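Local coordinates for putative cytosine/guanine deaminase (Unidentified, PDB 2PAJ), which is an amidohydrolase that binds zinc and very probably deaminates 2-amino-4-hydroxypteridines such as isoxanthopterin to the 2,4-dihydroxy products, releasing ammonium, at residues 67-72 with 433-438; 113-118 with 138-143; 152-157 with 164-169; 320-325 with 387-392. All blocks are in the same frame, centred on the assembly; numbering follows the deposited sequence.

Interaction 1. Residues 67-72 with 433-438; sequences VIYPAW and GPVASG
The hydroxyl of Tyr-69, the polar tip of this contact, donates a hydrogen bond to the backbone carbonyl of Ala-431, just ahead of segment 433-438, while lying against Pro-434, with its OH 3.5 Å from Pro-434 CD. Tyr-69 belongs to strand 67-73 of the TIM-barrel-type amidohydrolase fold, the strand that leads on to the zinc ligands His-76 and His-78; the facing residues form the short helix 433-436. Tyrosine suits the place because its long flat body reaches from strand to helix through apolar surroundings and still offers a donor to the carbonyl of Ala-431. Its CG stands beside the backbone N, opposite the carbonyl carbon (chi1 -91°), and from there the ring runs out to the helix. Pro-434 meets it obliquely along the phenol end, with CB 3.6 Å from Tyr-69 CZ. Proline is at home here, since the first turn of a helix asks no N-H bond of it and its ring makes a compact apolar surface. Val-435 comes in at the ring edge, close to the ring plane, with CG2 3.8 Å from Tyr-69 CE2. The same methyl also faces the rim of the Trp-72 indole, so one branch of the valine serves both aromatics. Tyr-417 of strand 414-418 also packs edge-to-face with Tyr-69, and Ile-387 of helix 383-398 touches Tyr-69 too. Ser-437 N donates to Gly-433 O, 2.9 Å away. The valine's reach to the tryptophan is longer: Trp-72 CH2 lies 4.3 Å from Val-435 CG2.

Interaction 2. Residues 113-118 with 138-143; sequences RRFRLA and NYVYYP
The phenyl ring of Phe-115 and the side-chain amide of Asn-138 meet with their planes 38° apart, neither stacked nor perpendicular. The amide oxygen lies at the ring's edge, near its plane, with OD1 3.8 Å from Phe-115 CZ. Val-140 approaches the ring obliquely, and its CG2 comes 3.5 Å from Phe-115 CE1; the other methyl, CG1, lies 3.8 Å from the same carbon. Phe-115 is the one residue of segment 113-118 in helix 112-127 that makes this contact. Its CG is set opposite the backbone N (chi1 -173°), which extends the ring from the helix to the loop that follows strand 131-136. The loop contains an Asx turn: Val-140 N donates to Asn-138 OD1 over 3.2 Å with a nearly straight N-H...O angle of 172°, although the donor stands above the carbonyl plane. Asparagine suits this position because its short amide can bend back to take an N-H two residues on. Ser-149 and Leu-153 of helix 149-159 pack on Asn-138, and a backbone bond to Gly-169 holds it. The amide side chain is about 7 Å from that of the zinc ligand His-78, so the turn lies near the metal site without reaching it. No hydrogen bond crosses between helix and loop: Phe-115 and Val-140 pack as apolar groups, and the amide meets the ring by van der Waals contact while its oxygen accepts from Val-140 N.

Interaction 3. Residues 152-157 with 164-169; sequences ILFEEA and FVLLRG
Phe-164 packs between helix 149-159 and strand 163-168, two consecutive elements of a beta-alpha-beta unit in the TIM-barrel-type fold. The two segments run nearly antiparallel, at 164°, with their axes 9.0 Å apart. The dense part of the contact surrounds this phenylalanine. Its edge points at the face of Phe-154 in a T-shaped pair, the centroids 5.3 Å apart and the planes at 85°. Ala-157 fits because a single methyl lets the helix come close; its CB lies 3.5 Å from Phe-164 CB. Leu-153 covers another part of the ring, CB to Phe-164 CE2 being 3.7 Å. Phe-154 leaves the helix at a slant, yet with CG beside the backbone N (chi1 -82°) its ring swings in to the strand, where Leu-166 CD2 also touches its CE2. On the solvent side of the helix the packing gives way to charge: Glu-155 is partly exposed, and it forms a salt bridge with Arg-116 of helix 112-127. Farther along the strand the fit is looser, the contact ending in a methyl from each leucine, with Leu-153 CD1 4.0 Å from Leu-166 CD1.

Interaction 4. Residues 320-325 with 387-392; sequences PVREMA and IHWGTA
A turn leading into the short helix 324-327 receives the indole of Trp-389, which projects from helix 383-398; at the six-membered end of its ring system Val-321 and Ala-325 lie on one side of the plane and Arg-322 NH2 on the other, all approaching obliquely. Val-321 CG1 lies 3.8 Å from Trp-389 CH2, and Ala-325 CB is 3.7 Å from Trp-389 CZ2. The guanidinium of Arg-322 comes near the same end, with NH2 3.3 Å from CH2 of Trp-389 and the two planes only 23° apart. A bend at chi3 (-68°) brings the group round to the indole after the first part of the chain has run out extended. Its charge is answered by a salt bridge from NH2 to Glu-385, one turn before Trp-389 on the same helix, so NH2 both touches the indole and bridges to Glu-385. Arginine suits such a spot because its flat group can lie beside an aromatic ring while its N-H groups reach a carboxylate. The backbone of the turn is itself tightly bonded: Arg-322 is the centre of an inverse gamma turn, Glu-323 sits at the N-cap, and Val-321 O accepts from both Glu-323 N at 2.7 Å and Ala-325 N at 3.0 Å. The single methyl of Ala-325 lets the indole lie close to the first helical turn. Val-331 and Ile-333 pack on Trp-389, as do Thr-353 and Gln-357, so the indole lies between its own helix, strand 331-333 and helices 324-327 and 346-359.

The four contacts form two pairs on opposite sides of the chain's centre. Interactions 2 and 3, centres 11 Å apart, share a border: Arg-116 NH2 reaches Glu-155 OE1 in a 2.6 Å salt bridge, and Asn-138 O probably accepts from Gly-169 N. Interactions 1 and 4, centres 16 Å apart, touch where strand 67-73 meets helix 383-398, for example at Pro-70 CG and Thr-391 CG2, 3.3 Å apart. Between the pairs, the nearest atoms of interactions 1 and 3 are about 10 Å apart. In interactions 2 and 3 the side chains of Asn-138 and Leu-153 are about 11 and 13 Å from the zinc.

Interaction 1. Residues 67-72 with 433-438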
loop_
_atom_site.group_PDB
_atom_site.type_symbol
_atom_site.label_atom_id
_atom_site.label_comp_id
_atom_site.label_asym_id
_atom_site.label_seq_id
_atom_site.Cartn_x
_atom_site.Cartn_y
_atom_site.Cartn_z
ATOM N N VAL A 67 -5.075 -7.866 -20.315
ATOM C CA VAL A 67 -6.052 -7.866 -19.242
ATOM C C VAL A 67 -5.901 -6.559 -18.465
ATOM O O VAL A 67 -4.790 -6.082 -18.214
ATOM C CB VAL A 67 -5.823 -9.086 -18.305
ATOM C CG1 VAL A 67 -6.846 -9.110 -17.190
ATOM C CG2 VAL A 67 -5.906 -10.370 -19.108
ATOM N N ILE A 68 -7.035 -5.977 -18.099
ATOM C CA ILE A 68 -7.044 -4.728 -17.358
ATOM C C ILE A 68 -7.548 -4.975 -15.941
ATOM O O ILE A 68 -8.502 -5.720 -15.728
ATOM C CB ILE A 68 -7.921 -3.664 -18.082
ATOM C CG1 ILE A 68 -7.253 -3.269 -19.401
ATOM C CG2 ILE A 68 -8.097 -2.435 -17.211
ATOM C CD1 ILE A 68 -8.021 -2.271 -20.209
ATOM N N TYR A 69 -6.867 -4.351 -14.986
ATOM C CA TYR A 69 -7.153 -4.443 -13.554
ATOM C C TYR A 69 -7.026 -3.018 -13.021
ATOM O O TYR A 69 -6.434 -2.150 -13.674
ATOM C CB TYR A 69 -6.043 -5.241 -12.851
ATOM C CG TYR A 69 -6.175 -6.751 -12.680
ATOM C CD1 TYR A 69 -6.645 -7.570 -13.713
ATOM C CD2 TYR A 69 -5.743 -7.364 -11.492
ATOM C CE1 TYR A 69 -6.680 -8.955 -13.571
ATOM C CE2 TYR A 69 -5.771 -8.741 -11.341
ATOM C CZ TYR A 69 -6.238 -9.533 -12.383
ATOM O OH TYR A 69 -6.235 -10.899 -12.245
ATOM N N PRO A 70 -7.608 -2.736 -11.850
ATOM C CA PRO A 70 -7.423 -1.370 -11.367
ATOM C C PRO A 70 -6.046 -1.469 -10.690
ATOM O O PRO A 70 -5.694 -2.535 -10.182
ATOM C CB PRO A 70 -8.579 -1.188 -10.386
ATOM C CG PRO A 70 -8.852 -2.545 -9.914
ATOM C CD PRO A 70 -8.733 -3.382 -11.161
ATOM N N ALA A 71 -5.240 -0.412 -10.724
ATOM C CA ALA A 71 -3.914 -0.459 -10.101
ATOM C C ALA A 71 -4.024 -0.870 -8.623
ATOM O O ALA A 71 -5.025 -0.590 -7.971
ATOM C CB ALA A 71 -3.226 0.897 -10.240
ATOM N N TRP A 72 -3.008 -1.540 -8.091
ATOM C CA TRP A 72 -3.065 -1.978 -6.701
ATOM C C TRP A 72 -2.934 -0.838 -5.698
ATOM O O TRP A 72 -2.361 0.212 -5.976
ATOM C CB TRP A 72 -1.953 -2.989 -6.386
ATOM C CG TRP A 72 -1.923 -4.206 -7.243
ATOM C CD1 TRP A 72 -0.987 -4.527 -8.188
ATOM C CD2 TRP A 72 -2.911 -5.237 -7.288
ATOM N NE1 TRP A 72 -1.341 -5.686 -8.826
ATOM C CE2 TRP A 72 -2.520 -6.148 -8.294
ATOM C CE3 TRP A 72 -4.100 -5.480 -6.581
ATOM C CZ2 TRP A 72 -3.270 -7.289 -8.612
ATOM C CZ3 TRP A 72 -4.844 -6.604 -6.892
ATOM C CH2 TRP A 72 -4.426 -7.498 -7.904
ATOM N N GLY A 433 -4.947 -14.743 -14.630
ATOM C CA GLY A 433 -3.492 -14.838 -14.584
ATOM C C GLY A 433 -2.654 -14.001 -13.632
ATOM O O GLY A 433 -1.782 -14.538 -12.943
ATOM N N PRO A 434 -2.863 -12.680 -13.587
ATOM C CA PRO A 434 -2.099 -11.800 -12.697
ATOM C C PRO A 434 -2.102 -12.213 -11.226
ATOM O O PRO A 434 -1.157 -11.932 -10.496
ATOM C CB PRO A 434 -2.762 -10.443 -12.914
ATOM C CG PRO A 434 -3.172 -10.505 -14.341
ATOM C CD PRO A 434 -3.747 -11.895 -14.468
ATOM N N VAL A 435 -3.165 -12.884 -10.798
ATOM C CA VAL A 435 -3.305 -13.321 -9.413
ATOM C C VAL A 435 -3.015 -14.793 -9.172
ATOM O O VAL A 435 -2.540 -15.169 -8.100
ATOM C CB VAL A 435 -4.722 -13.082 -8.922
ATOM C CG1 VAL A 435 -4.907 -13.696 -7.551
ATOM C CG2 VAL A 435 -5.028 -11.610 -8.940
ATOM N N ALA A 436 -3.303 -15.623 -10.172
ATOM C CA ALA A 436 -3.132 -17.061 -10.037
ATOM C C ALA A 436 -1.883 -17.693 -10.652
ATOM O O ALA A 436 -1.434 -18.735 -10.187
ATOM C CB ALA A 436 -4.379 -17.757 -10.565
ATOM N N SER A 437 -1.306 -17.064 -11.671
ATOM C CA SER A 437 -0.143 -17.631 -12.358
ATOM C C SER A 437 1.219 -17.520 -11.689
ATOM O O SER A 437 2.171 -18.164 -12.115
ATOM C CB SER A 437 -0.042 -17.031 -13.757
ATOM O OG SER A 437 -1.261 -17.178 -14.460
ATOM N N GLY A 438 1.317 -16.701 -10.648
ATOM C CA GLY A 438 2.597 -16.514 -9.996
ATOM C C GLY A 438 3.453 -15.642 -10.886
ATOM O O GLY A 438 2.936 -14.978 -11.772
#

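Interaction 2. Residues 113-118 with 138-143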
loop_
_atom_site.group_PDB
_atom_site.type_symbol
_atom_site.label_atom_id
_atom_site.label_comp_id
_atom_site.label_asym_id
_atom_site.label_seq_id
_atom_site.Cartn_x
_atom_site.Cartn_y
_atom_site.Cartn_z
ATOM N N ARG A 113 21.382 9.509 1.863
ATOM C CA ARG A 113 21.567 8.676 0.691
ATOM C C ARG A 113 20.858 7.334 0.801
ATOM O O ARG A 113 20.049 6.968 -0.057
ATOM C CB ARG A 113 23.069 8.456 0.480
ATOM C CG ARG A 113 23.413 7.470 -0.612
ATOM C CD ARG A 113 23.360 8.132 -1.992
ATOM N NE ARG A 113 22.985 7.178 -3.044
ATOM C CZ ARG A 113 21.729 6.879 -3.386
ATOM N NH1 ARG A 113 20.699 7.463 -2.771
ATOM N NH2 ARG A 113 21.507 5.976 -4.337
ATOM N N ARG A 114 21.173 6.606 1.866
ATOM C CA ARG A 114 20.604 5.293 2.096
ATOM C C ARG A 114 19.095 5.227 2.205
ATOM O O ARG A 114 18.460 4.453 1.486
ATOM C CB ARG A 114 21.264 4.659 3.324
ATOM C CG ARG A 114 22.710 4.275 3.046
ATOM C CD ARG A 114 23.435 3.746 4.266
ATOM N NE ARG A 114 24.801 3.348 3.938
ATOM C CZ ARG A 114 25.723 3.010 4.835
ATOM N NH1 ARG A 114 25.433 3.019 6.129
ATOM N NH2 ARG A 114 26.935 2.656 4.433
ATOM N N PHE A 115 18.512 6.032 3.086
ATOM C CA PHE A 115 17.064 6.021 3.254
ATOM C C PHE A 115 16.407 6.220 1.898
ATOM O O PHE A 115 15.448 5.540 1.543
ATOM C CB PHE A 115 16.619 7.148 4.183
ATOM C CG PHE A 115 15.155 7.098 4.535
ATOM C CD1 PHE A 115 14.688 6.207 5.493
ATOM C CD2 PHE A 115 14.244 7.924 3.901
ATOM C CE1 PHE A 115 13.353 6.133 5.813
ATOM C CE2 PHE A 115 12.896 7.861 4.211
ATOM C CZ PHE A 115 12.447 6.963 5.172
ATOM N N ARG A 116 16.951 7.159 1.140
ATOM C CA ARG A 116 16.439 7.490 -0.186
ATOM C C ARG A 116 16.491 6.312 -1.166
ATOM O O ARG A 116 15.583 6.128 -1.980
ATOM C CB ARG A 116 17.249 8.663 -0.732
ATOM C CG ARG A 116 16.689 9.294 -1.969
ATOM C CD ARG A 116 16.894 10.777 -1.862
ATOM N NE ARG A 116 15.700 11.507 -2.255
ATOM C CZ ARG A 116 15.413 12.732 -1.834
ATOM N NH1 ARG A 116 16.242 13.360 -0.999
ATOM N NH2 ARG A 116 14.302 13.330 -2.249
ATOM N N LEU A 117 17.566 5.532 -1.081
ATOM C CA LEU A 117 17.761 4.381 -1.941
ATOM C C LEU A 117 16.762 3.276 -1.623
ATOM O O LEU A 117 16.134 2.725 -2.523
ATOM C CB LEU A 117 19.176 3.840 -1.775
ATOM C CG LEU A 117 19.575 2.714 -2.728
ATOM C CD1 LEU A 117 19.731 3.256 -4.154
ATOM C CD2 LEU A 117 20.874 2.103 -2.242
ATOM N N ALA A 118 16.620 2.956 -0.340
ATOM C CA ALA A 118 15.695 1.918 0.096
ATOM C C ALA A 118 14.274 2.222 -0.364
ATOM O O ALA A 118 13.552 1.338 -0.831
ATOM C CB ALA A 118 15.731 1.796 1.611
ATOM N N ASN A 138 6.207 4.416 7.937
ATOM C CA ASN A 138 7.544 4.911 8.221
ATOM C C ASN A 138 7.723 5.199 9.703
ATOM O O ASN A 138 6.891 5.861 10.327
ATOM C CB ASN A 138 7.821 6.167 7.386
ATOM C CG ASN A 138 9.213 6.727 7.615
ATOM O OD1 ASN A 138 10.137 5.995 7.978
ATOM N ND2 ASN A 138 9.377 8.026 7.372
ATOM N N TYR A 139 8.797 4.671 10.281
ATOM C CA TYR A 139 9.039 4.916 11.687
ATOM C C TYR A 139 10.471 5.267 12.012
ATOM O O TYR A 139 10.911 5.184 13.168
ATOM C CB TYR A 139 8.524 3.766 12.559
ATOM C CG TYR A 139 9.106 2.411 12.290
ATOM C CD1 TYR A 139 10.427 2.116 12.621
ATOM C CD2 TYR A 139 8.303 1.396 11.787
ATOM C CE1 TYR A 139 10.930 0.848 12.472
ATOM C CE2 TYR A 139 8.785 0.121 11.628
ATOM C CZ TYR A 139 10.101 -0.150 11.973
ATOM O OH TYR A 139 10.587 -1.419 11.819
ATOM N N VAL A 140 11.203 5.687 10.989
ATOM C CA VAL A 140 12.551 6.137 11.255
ATOM C C VAL A 140 12.423 7.645 11.537
ATOM O O VAL A 140 12.263 8.479 10.636
ATOM C CB VAL A 140 13.528 5.836 10.083
ATOM C CG1 VAL A 140 13.034 4.623 9.313
ATOM C CG2 VAL A 140 13.713 7.032 9.190
ATOM N N TYR A 141 12.426 7.955 12.831
ATOM C CA TYR A 141 12.326 9.308 13.358
ATOM C C TYR A 141 13.025 9.250 14.715
ATOM O O TYR A 141 12.956 8.237 15.417
ATOM C CB TYR A 141 10.865 9.695 13.562
ATOM C CG TYR A 141 10.062 9.795 12.283
ATOM C CD1 TYR A 141 10.334 10.794 11.344
ATOM C CD2 TYR A 141 9.031 8.883 12.009
ATOM C CE1 TYR A 141 9.611 10.887 10.176
ATOM C CE2 TYR A 141 8.293 8.965 10.833
ATOM C CZ TYR A 141 8.597 9.969 9.925
ATOM O OH TYR A 141 7.918 10.044 8.744
ATOM N N TYR A 142 13.708 10.328 15.080
ATOM C CA TYR A 142 14.416 10.396 16.356
ATOM C C TYR A 142 14.931 11.807 16.540
ATOM O O TYR A 142 15.254 12.484 15.567
ATOM C CB TYR A 142 15.579 9.407 16.376
ATOM C CG TYR A 142 16.594 9.621 15.271
ATOM C CD1 TYR A 142 17.720 10.429 15.477
ATOM C CD2 TYR A 142 16.460 8.968 14.038
ATOM C CE1 TYR A 142 18.692 10.572 14.494
ATOM C CE2 TYR A 142 17.423 9.103 13.047
ATOM C CZ TYR A 142 18.541 9.902 13.282
ATOM O OH TYR A 142 19.525 10.001 12.325
ATOM N N PRO A 143 15.001 12.272 17.795
ATOM C CA PRO A 143 15.480 13.623 18.079
ATOM C C PRO A 143 16.766 13.974 17.337
ATOM O O PRO A 143 17.748 13.235 17.389
ATOM C CB PRO A 143 15.660 13.599 19.589
ATOM C CG PRO A 143 14.552 12.692 20.030
ATOM C CD PRO A 143 14.656 11.560 19.043
#

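Interaction 3. Residues 152-157 with 164-169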
loop_
_atom_site.group_PDB
_atom_site.type_symbol
_atom_site.label_atom_id
_atom_site.label_comp_id
_atom_site.label_asym_id
_atom_site.label_seq_id
_atom_site.Cartn_x
_atom_site.Cartn_y
_atom_site.Cartn_z
ATOM N N ILE A 152 11.735 13.074 1.901
ATOM C CA ILE A 152 12.298 12.125 0.959
ATOM C C ILE A 152 11.260 11.153 0.382
ATOM O O ILE A 152 11.217 10.926 -0.834
ATOM C CB ILE A 152 13.438 11.328 1.635
ATOM C CG1 ILE A 152 14.559 12.291 2.055
ATOM C CG2 ILE A 152 13.941 10.254 0.700
ATOM C CD1 ILE A 152 15.557 11.696 3.019
ATOM N N LEU A 153 10.422 10.588 1.249
ATOM C CA LEU A 153 9.406 9.648 0.810
ATOM C C LEU A 153 8.439 10.259 -0.206
ATOM O O LEU A 153 8.144 9.630 -1.230
ATOM C CB LEU A 153 8.639 9.092 2.011
ATOM C CG LEU A 153 9.355 8.045 2.874
ATOM C CD1 LEU A 153 8.435 7.530 3.975
ATOM C CD2 LEU A 153 9.796 6.899 2.007
ATOM N N PHE A 154 7.945 11.470 0.061
ATOM C CA PHE A 154 7.025 12.136 -0.867
ATOM C C PHE A 154 7.744 12.511 -2.168
ATOM O O PHE A 154 7.164 12.487 -3.250
ATOM C CB PHE A 154 6.430 13.398 -0.228
ATOM C CG PHE A 154 5.258 13.134 0.678
ATOM C CD1 PHE A 154 4.046 12.690 0.163
ATOM C CD2 PHE A 154 5.367 13.334 2.045
ATOM C CE1 PHE A 154 2.950 12.448 1.007
ATOM C CE2 PHE A 154 4.299 13.102 2.901
ATOM C CZ PHE A 154 3.078 12.656 2.389
ATOM N N GLU A 155 9.015 12.854 -2.059
ATOM C CA GLU A 155 9.789 13.233 -3.225
ATOM C C GLU A 155 9.910 12.053 -4.167
ATOM O O GLU A 155 9.605 12.155 -5.357
ATOM C CB GLU A 155 11.184 13.715 -2.809
ATOM C CG GLU A 155 11.158 15.038 -2.054
ATOM C CD GLU A 155 12.521 15.456 -1.542
ATOM O OE1 GLU A 155 13.406 15.757 -2.376
ATOM O OE2 GLU A 155 12.715 15.478 -0.305
ATOM N N GLU A 156 10.345 10.925 -3.621
ATOM C CA GLU A 156 10.519 9.719 -4.410
ATOM C C GLU A 156 9.220 9.234 -5.042
ATOM O O GLU A 156 9.180 8.917 -6.231
ATOM C CB GLU A 156 11.139 8.622 -3.535
ATOM C CG GLU A 156 12.564 8.933 -3.127
ATOM C CD GLU A 156 13.443 9.271 -4.327
ATOM O OE1 GLU A 156 13.575 8.418 -5.235
ATOM O OE2 GLU A 156 13.992 10.393 -4.374
ATOM N N ALA A 157 8.157 9.191 -4.247
ATOM C CA ALA A 157 6.872 8.730 -4.743
ATOM C C ALA A 157 6.453 9.529 -5.963
ATOM O O ALA A 157 6.028 8.978 -6.977
ATOM C CB ALA A 157 5.819 8.850 -3.651
ATOM N N PHE A 164 1.035 8.720 -2.795
ATOM C CA PHE A 164 1.697 8.243 -1.591
ATOM C C PHE A 164 0.902 8.556 -0.335
ATOM O O PHE A 164 0.303 9.618 -0.216
ATOM C CB PHE A 164 3.090 8.855 -1.481
ATOM C CG PHE A 164 3.926 8.247 -0.397
ATOM C CD1 PHE A 164 4.341 6.918 -0.482
ATOM C CD2 PHE A 164 4.288 8.996 0.715
ATOM C CE1 PHE A 164 5.106 6.339 0.530
ATOM C CE2 PHE A 164 5.051 8.438 1.738
ATOM C CZ PHE A 164 5.466 7.102 1.651
ATOM N N VAL A 165 0.888 7.612 0.594
ATOM C CA VAL A 165 0.181 7.786 1.851
ATOM C C VAL A 165 1.192 7.602 2.977
ATOM O O VAL A 165 1.686 6.499 3.205
ATOM C CB VAL A 165 -0.954 6.744 2.009
ATOM C CG1 VAL A 165 -1.631 6.899 3.352
ATOM C CG2 VAL A 165 -1.959 6.901 0.899
ATOM N N LEU A 166 1.508 8.685 3.678
ATOM C CA LEU A 166 2.465 8.613 4.774
ATOM C C LEU A 166 1.828 8.173 6.086
ATOM O O LEU A 166 0.897 8.804 6.581
ATOM C CB LEU A 166 3.145 9.968 4.971
ATOM C CG LEU A 166 4.143 10.045 6.131
ATOM C CD1 LEU A 166 5.231 8.996 5.957
ATOM C CD2 LEU A 166 4.734 11.440 6.202
ATOM N N LEU A 167 2.339 7.080 6.638
ATOM C CA LEU A 167 1.845 6.546 7.900
ATOM C C LEU A 167 2.924 6.870 8.944
ATOM O O LEU A 167 3.734 6.022 9.309
ATOM C CB LEU A 167 1.640 5.030 7.793
ATOM C CG LEU A 167 0.900 4.469 6.574
ATOM C CD1 LEU A 167 0.779 2.962 6.712
ATOM C CD2 LEU A 167 -0.461 5.106 6.462
ATOM N N ARG A 168 2.918 8.116 9.408
ATOM C CA ARG A 168 3.888 8.627 10.370
ATOM C C ARG A 168 3.906 7.809 11.650
ATOM O O ARG A 168 3.023 7.937 12.491
ATOM C CB ARG A 168 3.562 10.097 10.670
ATOM C CG ARG A 168 4.757 10.998 10.973
ATOM C CD ARG A 168 5.417 10.668 12.305
ATOM N NE ARG A 168 6.436 11.651 12.669
ATOM C CZ ARG A 168 7.182 11.587 13.767
ATOM N NH1 ARG A 168 7.025 10.586 14.618
ATOM N NH2 ARG A 168 8.094 12.517 14.005
ATOM N N GLY A 169 4.928 6.970 11.789
ATOM C CA GLY A 169 5.041 6.128 12.963
ATOM C C GLY A 169 6.006 6.643 14.007
ATOM O O GLY A 169 6.601 7.704 13.844
#

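Interaction 4. Residues 320-325 with 387-392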
loop_
_atom_site.group_PDB
_atom_site.type_symbol
_atom_site.label_atom_id
_atom_site.label_comp_id
_atom_site.label_asym_id
_atom_site.label_seq_id
_atom_site.Cartn_x
_atom_site.Cartn_y
_atom_site.Cartn_z
ATOM N N PRO A 320 -6.845 -14.646 11.232
ATOM C CA PRO A 320 -7.347 -15.219 9.979
ATOM C C PRO A 320 -7.685 -14.073 9.036
ATOM O O PRO A 320 -7.027 -13.032 9.068
ATOM C CB PRO A 320 -8.598 -15.946 10.432
ATOM C CG PRO A 320 -9.191 -14.905 11.384
ATOM C CD PRO A 320 -7.955 -14.428 12.180
ATOM N N VAL A 321 -8.709 -14.261 8.206
ATOM C CA VAL A 321 -9.152 -13.225 7.275
ATOM C C VAL A 321 -10.600 -13.469 6.888
ATOM O O VAL A 321 -11.454 -12.631 7.138
ATOM C CB VAL A 321 -8.340 -13.171 5.942
ATOM C CG1 VAL A 321 -8.781 -11.942 5.130
ATOM C CG2 VAL A 321 -6.851 -13.109 6.214
ATOM N N ARG A 322 -10.894 -14.605 6.262
ATOM C CA ARG A 322 -12.281 -14.844 5.880
ATOM C C ARG A 322 -13.108 -15.288 7.066
ATOM O O ARG A 322 -13.458 -16.456 7.208
ATOM C CB ARG A 322 -12.423 -15.870 4.744
ATOM C CG ARG A 322 -13.891 -15.990 4.346
ATOM C CD ARG A 322 -14.126 -16.459 2.945
ATOM N NE ARG A 322 -13.728 -15.505 1.912
ATOM C CZ ARG A 322 -12.518 -15.469 1.361
ATOM N NH1 ARG A 322 -11.580 -16.330 1.769
ATOM N NH2 ARG A 322 -12.261 -14.630 0.352
ATOM N N GLU A 323 -13.388 -14.312 7.912
ATOM C CA GLU A 323 -14.183 -14.429 9.122
ATOM C C GLU A 323 -14.388 -12.956 9.376
ATOM O O GLU A 323 -15.504 -12.502 9.641
ATOM C CB GLU A 323 -13.392 -15.074 10.248
ATOM C CG GLU A 323 -13.335 -16.568 10.103
ATOM C CD GLU A 323 -12.159 -17.166 10.831
ATOM O OE1 GLU A 323 -12.209 -17.229 12.090
ATOM O OE2 GLU A 323 -11.180 -17.558 10.139
ATOM N N MET A 324 -13.298 -12.208 9.241
ATOM C CA MET A 324 -13.347 -10.769 9.386
ATOM C C MET A 324 -14.122 -10.272 8.173
ATOM O O MET A 324 -15.030 -9.452 8.287
ATOM C CB MET A 324 -11.935 -10.186 9.372
ATOM C CG MET A 324 -11.070 -10.665 10.518
ATOM S SD MET A 324 -9.629 -9.632 10.825
ATOM C CE MET A 324 -8.326 -10.618 10.277
ATOM N N ALA A 325 -13.758 -10.793 7.008
ATOM C CA ALA A 325 -14.407 -10.412 5.768
ATOM C C ALA A 325 -15.882 -10.776 5.835
ATOM O O ALA A 325 -16.738 -10.013 5.384
ATOM C CB ALA A 325 -13.743 -11.118 4.594
ATOM N N ILE A 387 -9.169 -9.395 -5.664
ATOM C CA ILE A 387 -8.855 -8.200 -6.430
ATOM C C ILE A 387 -9.500 -7.009 -5.743
ATOM O O ILE A 387 -8.995 -5.896 -5.805
ATOM C CB ILE A 387 -9.371 -8.304 -7.890
ATOM C CG1 ILE A 387 -8.561 -9.346 -8.664
ATOM C CG2 ILE A 387 -9.252 -6.958 -8.583
ATOM C CD1 ILE A 387 -9.065 -9.586 -10.077
ATOM N N HIS A 388 -10.616 -7.253 -5.077
ATOM C CA HIS A 388 -11.315 -6.191 -4.373
ATOM C C HIS A 388 -10.462 -5.726 -3.211
ATOM O O HIS A 388 -10.240 -4.532 -3.032
ATOM C CB HIS A 388 -12.655 -6.687 -3.837
ATOM C CG HIS A 388 -13.493 -5.599 -3.260
ATOM N ND1 HIS A 388 -14.010 -5.654 -1.985
ATOM C CD2 HIS A 388 -13.874 -4.410 -3.774
ATOM C CE1 HIS A 388 -14.674 -4.540 -1.736
ATOM N NE2 HIS A 388 -14.605 -3.770 -2.806
ATOM N N TRP A 389 -9.993 -6.686 -2.420
ATOM C CA TRP A 389 -9.160 -6.397 -1.261
ATOM C C TRP A 389 -7.920 -5.604 -1.639
ATOM O O TRP A 389 -7.541 -4.669 -0.940
ATOM C CB TRP A 389 -8.735 -7.698 -0.587
ATOM C CG TRP A 389 -9.852 -8.432 0.054
ATOM C CD1 TRP A 389 -11.077 -7.930 0.390
ATOM C CD2 TRP A 389 -9.826 -9.779 0.549
ATOM N NE1 TRP A 389 -11.816 -8.869 1.070
ATOM C CE2 TRP A 389 -11.074 -10.015 1.189
ATOM C CE3 TRP A 389 -8.870 -10.807 0.526
ATOM C CZ2 TRP A 389 -11.394 -11.244 1.802
ATOM C CZ3 TRP A 389 -9.184 -12.024 1.134
ATOM C CH2 TRP A 389 -10.439 -12.229 1.767
ATOM N N GLY A 390 -7.308 -5.972 -2.762
ATOM C CA GLY A 390 -6.089 -5.319 -3.214
ATOM C C GLY A 390 -6.249 -3.997 -3.929
ATOM O O GLY A 390 -5.256 -3.324 -4.224
ATOM N N THR A 391 -7.492 -3.619 -4.201
ATOM C CA THR A 391 -7.763 -2.368 -4.895
ATOM C C THR A 391 -8.749 -1.478 -4.140
ATOM O O THR A 391 -8.360 -0.780 -3.215
ATOM C CB THR A 391 -8.281 -2.623 -6.351
ATOM O OG1 THR A 391 -9.496 -3.375 -6.305
ATOM C CG2 THR A 391 -7.254 -3.416 -7.161
ATOM N N ALA A 392 -10.021 -1.518 -4.531
ATOM C CA ALA A 392 -11.069 -0.703 -3.922
ATOM C C ALA A 392 -11.224 -0.889 -2.409
ATOM O O ALA A 392 -11.619 0.037 -1.705
ATOM C CB ALA A 392 -12.381 -0.982 -4.621
#